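Thiosulfate reductase (Thermus thermophilus, PDB 2VPZ) probably acts as a molybdenum-dependent oxidoreductase of sulfur compounds, carrying molybdopterin guanine dinucleotide and an iron-sulfur cluster. Local coordinates at residues L719-K724 against L734-V739. Numbering follows the deposited sequence.
Sequences LQTRYK and LRVNFV. With MGD (2-amino-5,6-dimercapto-7-methyl-3,7,8a,9-tetrahydro-8-oxa-1,3,9,10-tetraaza-anthracen-4-one guanosine dinucleotide), chain I.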
loop_
_atom_site.group_PDB
_atom_site.type_symbol
_atom_site.label_atom_id
_atom_site.label_comp_id
_atom_site.label_asym_id
_atom_site.label_seq_id
_atom_site.Cartn_x
_atom_site.Cartn_y
_atom_site.Cartn_z
ATOM N N LEU A 719 -27.178 31.868 17.858
ATOM C CA LEU A 719 -25.953 32.611 18.175
ATOM C C LEU A 719 -25.754 33.771 17.221
ATOM O O LEU A 719 -24.923 34.642 17.461
ATOM C CB LEU A 719 -24.725 31.705 18.105
ATOM C CG LEU A 719 -24.527 30.734 19.254
ATOM C CD1 LEU A 719 -23.675 29.535 18.834
ATOM C CD2 LEU A 719 -23.876 31.481 20.410
ATOM N N GLN A 720 -26.497 33.744 16.115
ATOM C CA GLN A 720 -26.418 34.790 15.090
ATOM C C GLN A 720 -27.431 35.882 15.443
ATOM O O GLN A 720 -28.535 35.992 14.912
ATOM C CB GLN A 720 -26.624 34.176 13.688
ATOM C CG GLN A 720 -25.364 33.429 13.192
ATOM C CD GLN A 720 -25.635 32.133 12.413
ATOM O OE1 GLN A 720 -26.747 31.595 12.430
ATOM N NE2 GLN A 720 -24.591 31.611 11.743
ATOM N N THR A 721 -26.997 36.682 16.395
ATOM C CA THR A 721 -27.767 37.761 16.952
ATOM C C THR A 721 -27.818 39.013 16.048
ATOM O O THR A 721 -28.861 39.663 15.936
ATOM C CB THR A 721 -27.198 38.101 18.367
ATOM O OG1 THR A 721 -27.958 37.453 19.368
ATOM C CG2 THR A 721 -27.148 39.603 18.579
ATOM N N ARG A 722 -26.686 39.295 15.403
ATOM C CA ARG A 722 -26.495 40.437 14.480
ATOM C C ARG A 722 -26.237 39.962 13.025
ATOM O O ARG A 722 -25.958 38.792 12.809
ATOM C CB ARG A 722 -25.272 41.280 14.925
ATOM C CG ARG A 722 -25.182 41.656 16.427
ATOM C CD ARG A 722 -23.754 42.138 16.818
ATOM N NE ARG A 722 -23.580 42.688 18.170
ATOM C CZ ARG A 722 -22.453 43.227 18.646
ATOM N NH1 ARG A 722 -21.373 43.295 17.879
ATOM N NH2 ARG A 722 -22.401 43.713 19.892
ATOM N N TYR A 723 -26.360 40.868 12.048
ATOM C CA TYR A 723 -26.072 40.572 10.626
ATOM C C TYR A 723 -25.765 41.873 9.843
ATOM O O TYR A 723 -26.275 42.926 10.214
ATOM C CB TYR A 723 -27.241 39.838 9.949
ATOM C CG TYR A 723 -28.548 40.594 9.892
ATOM C CD1 TYR A 723 -28.847 41.466 8.823
ATOM C CD2 TYR A 723 -29.508 40.451 10.901
ATOM C CE1 TYR A 723 -30.067 42.168 8.763
ATOM C CE2 TYR A 723 -30.727 41.140 10.869
ATOM C CZ TYR A 723 -31.012 42.002 9.796
ATOM O OH TYR A 723 -32.220 42.684 9.747
ATOM N N LYS A 724 -24.906 41.826 8.817
ATOM C CA LYS A 724 -24.605 43.026 8.008
ATOM C C LYS A 724 -25.454 42.988 6.712
ATOM O O LYS A 724 -25.220 42.147 5.845
ATOM C CB LYS A 724 -23.100 43.164 7.661
ATOM C CG LYS A 724 -22.650 44.593 7.162
ATOM C CD LYS A 724 -21.167 44.923 7.443
ATOM C CE LYS A 724 -20.995 45.699 8.759
ATOM N NZ LYS A 724 -19.755 45.305 9.529
ATOM N N LEU A 734 -24.366 36.669 7.482
ATOM C CA LEU A 734 -24.303 35.932 8.756
ATOM C C LEU A 734 -22.943 35.687 9.457
ATOM O O LEU A 734 -22.890 35.605 10.687
ATOM C CB LEU A 734 -25.038 34.578 8.599
ATOM C CG LEU A 734 -26.556 34.581 8.371
ATOM C CD1 LEU A 734 -27.062 33.128 8.293
ATOM C CD2 LEU A 734 -27.282 35.357 9.498
ATOM N N ARG A 735 -21.863 35.589 8.681
ATOM C CA ARG A 735 -20.478 35.290 9.139
ATOM C C ARG A 735 -19.746 36.446 9.817
ATOM O O ARG A 735 -18.521 36.539 9.849
ATOM C CB ARG A 735 -19.661 34.746 7.935
ATOM C CG ARG A 735 -20.424 33.584 7.258
ATOM C CD ARG A 735 -19.708 32.610 6.290
ATOM N NE ARG A 735 -20.639 31.511 6.009
ATOM C CZ ARG A 735 -20.636 30.666 4.981
ATOM N NH1 ARG A 735 -19.717 30.735 4.041
ATOM N NH2 ARG A 735 -21.606 29.765 4.883
ATOM N N VAL A 736 -20.550 37.272 10.437
ATOM C CA VAL A 736 -20.164 38.511 11.071
ATOM C C VAL A 736 -20.266 38.336 12.628
ATOM O O VAL A 736 -19.948 39.246 13.409
ATOM C CB VAL A 736 -21.137 39.552 10.357
ATOM C CG1 VAL A 736 -22.003 40.270 11.339
ATOM C CG2 VAL A 736 -20.383 40.425 9.356
ATOM N N ASN A 737 -20.672 37.139 13.058
ATOM C CA ASN A 737 -20.797 36.811 14.488
ATOM C C ASN A 737 -19.534 36.113 15.007
ATOM O O ASN A 737 -18.889 35.348 14.289
ATOM C CB ASN A 737 -22.048 35.948 14.751
ATOM C CG ASN A 737 -23.360 36.717 14.527
ATOM O OD1 ASN A 737 -23.842 37.427 15.416
ATOM N ND2 ASN A 737 -23.922 36.587 13.322
ATOM N N PHE A 738 -19.184 36.418 16.252
ATOM C CA PHE A 738 -18.019 35.882 16.935
ATOM C C PHE A 738 -18.510 35.110 18.160
ATOM O O PHE A 738 -19.500 35.489 18.806
ATOM C CB PHE A 738 -17.067 37.038 17.318
ATOM C CG PHE A 738 -16.734 37.984 16.157
ATOM C CD1 PHE A 738 -17.101 39.330 16.203
ATOM C CD2 PHE A 738 -16.061 37.515 15.015
ATOM C CE1 PHE A 738 -16.821 40.206 15.114
ATOM C CE2 PHE A 738 -15.767 38.376 13.916
ATOM C CZ PHE A 738 -16.148 39.723 13.971
ATOM N N VAL A 739 -17.814 34.029 18.466
ATOM C CA VAL A 739 -18.180 33.143 19.548
ATOM C C VAL A 739 -16.944 32.692 20.361
ATOM O O VAL A 739 -15.840 32.619 19.804
ATOM C CB VAL A 739 -18.906 31.912 18.907
ATOM C CG1 VAL A 739 -17.895 30.816 18.570
ATOM C CG2 VAL A 739 -20.033 31.436 19.786
HETATM P PB MGD I . -21.028 27.842 1.152
HETATM O O1B MGD I . -21.491 28.806 2.171
HETATM O O2B MGD I . -20.457 28.304 -0.091
HETATM O O3B MGD I . -22.388 27.007 1.039
HETATM O O3A MGD I . -24.061 25.105 0.795
HETATM P PA MGD I . -23.021 25.978 -0.006
HETATM O O1A MGD I . -23.844 26.598 -1.036
HETATM O O2A MGD I . -22.003 25.098 -0.557
HETATM O "O5'" MGD I . -19.984 26.870 1.774
HETATM C "C5'" MGD I . -19.831 26.436 3.128
HETATM C "C4'" MGD I . -18.317 26.495 3.242
HETATM O "O4'" MGD I . -18.073 27.891 3.189
HETATM C "C3'" MGD I . -17.660 26.024 4.567
HETATM O "O3'" MGD I . -16.549 25.127 4.310
HETATM C "C2'" MGD I . -17.109 27.312 5.230
HETATM O "O2'" MGD I . -15.769 27.080 5.646
HETATM C "C1'" MGD I . -16.967 28.234 4.044
HETATM N N9 MGD I . -16.635 29.667 4.274
HETATM C C8 MGD I . -17.001 30.431 5.351
HETATM N N7 MGD I . -16.522 31.703 5.251
HETATM C C5 MGD I . -15.811 31.754 4.095
HETATM C C6 MGD I . -14.972 32.768 3.425
HETATM O O6 MGD I . -14.931 33.894 3.933
HETATM N N1 MGD I . -14.381 32.465 2.270
HETATM C C2 MGD I . -14.457 31.220 1.725
HETATM N N2 MGD I . -13.822 30.950 0.530
HETATM N N3 MGD I . -15.205 30.222 2.289
HETATM C C4 MGD I . -15.890 30.420 3.448
HETATM C C10 MGD I . -25.377 25.412 1.206
HETATM C C11 MGD I . -26.251 24.785 0.169
HETATM O O11 MGD I . -26.150 23.360 0.306
HETATM C C12 MGD I . -27.685 25.374 0.116
HETATM S S12 MGD I . -27.959 27.031 0.009
HETATM C C13 MGD I . -28.822 24.589 0.142
HETATM S S13 MGD I . -30.364 25.289 -0.043
HETATM C C14 MGD I . -28.725 23.093 0.300
HETATM N N15 MGD I . -29.034 22.577 1.581
HETATM C C16 MGD I . -28.539 21.369 2.003
HETATM C C17 MGD I . -28.849 20.719 3.326
HETATM O O17 MGD I . -29.667 21.273 4.112
HETATM N N18 MGD I . -28.309 19.488 3.623
HETATM C C19 MGD I . -27.427 18.941 2.747
HETATM N N19 MGD I . -26.868 17.804 3.110
HETATM N N20 MGD I . -27.036 19.461 1.536
HETATM C C21 MGD I . -27.610 20.636 1.134
HETATM N N22 MGD I . -27.286 21.231 -0.003
HETATM C C23 MGD I . -27.366 22.641 -0.196
HETATM O O HOH W 1 -21.994 33.356 12.064
HETATM O O HOH W 2 -20.219 41.438 15.807
#
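Asn737 meets the backbone of Gln720 to Arg722 almost entirely through its side chain, a worked example of how one buried amide can tie together two neighbouring arms of chain that exchange no backbone hydrogen bonds with each other. From CB, which lies 4.2 Å from Leu719 O, the chain turns beside its own backbone N (chi1 -68°) and carries CG over Gln720 CA at 3.7 Å. OD1 then takes a weak but nearly straight bond from Arg722 N (3.4 Å, 166°). ND2 spends its two hydrogens on separate carbonyls, giving one to Arg722 O across the contact and the other to Leu734 O in its own segment, both at 3.0 Å from ND2. These bonds fix the amide's rotation and tie the inverse gamma turn centred on Gln720 to the bend at Leu734. Replacing this asparagine by alanine is likely to leave the N and O of Arg722 without their mate, to cost Leu734 O one of its donors, and to open a gap beneath the turn. Gln720 lays its CG against ND2 at 3.5 Å, the two amide planes 57° apart, and its NE2 reaches Leu734 O through a water. Beyond that bend, Arg735 leaves the backbone on the side away from 719-724 and grips a cofactor phosphate, NH2 to O1B of MGD at 2.9 Å, while Gln720 OE1 makes a weak bond to a second MGD. The contact thus supplies residues to the pockets of both dinucleotides, in the region assigned to the molybdopterin dinucleotide-binding domain. At its other end Leu719 and Val739 pack on Leu669 of strand 666-671, where strand 738-744 enters the mixed sheet between that strand and strand 619-624.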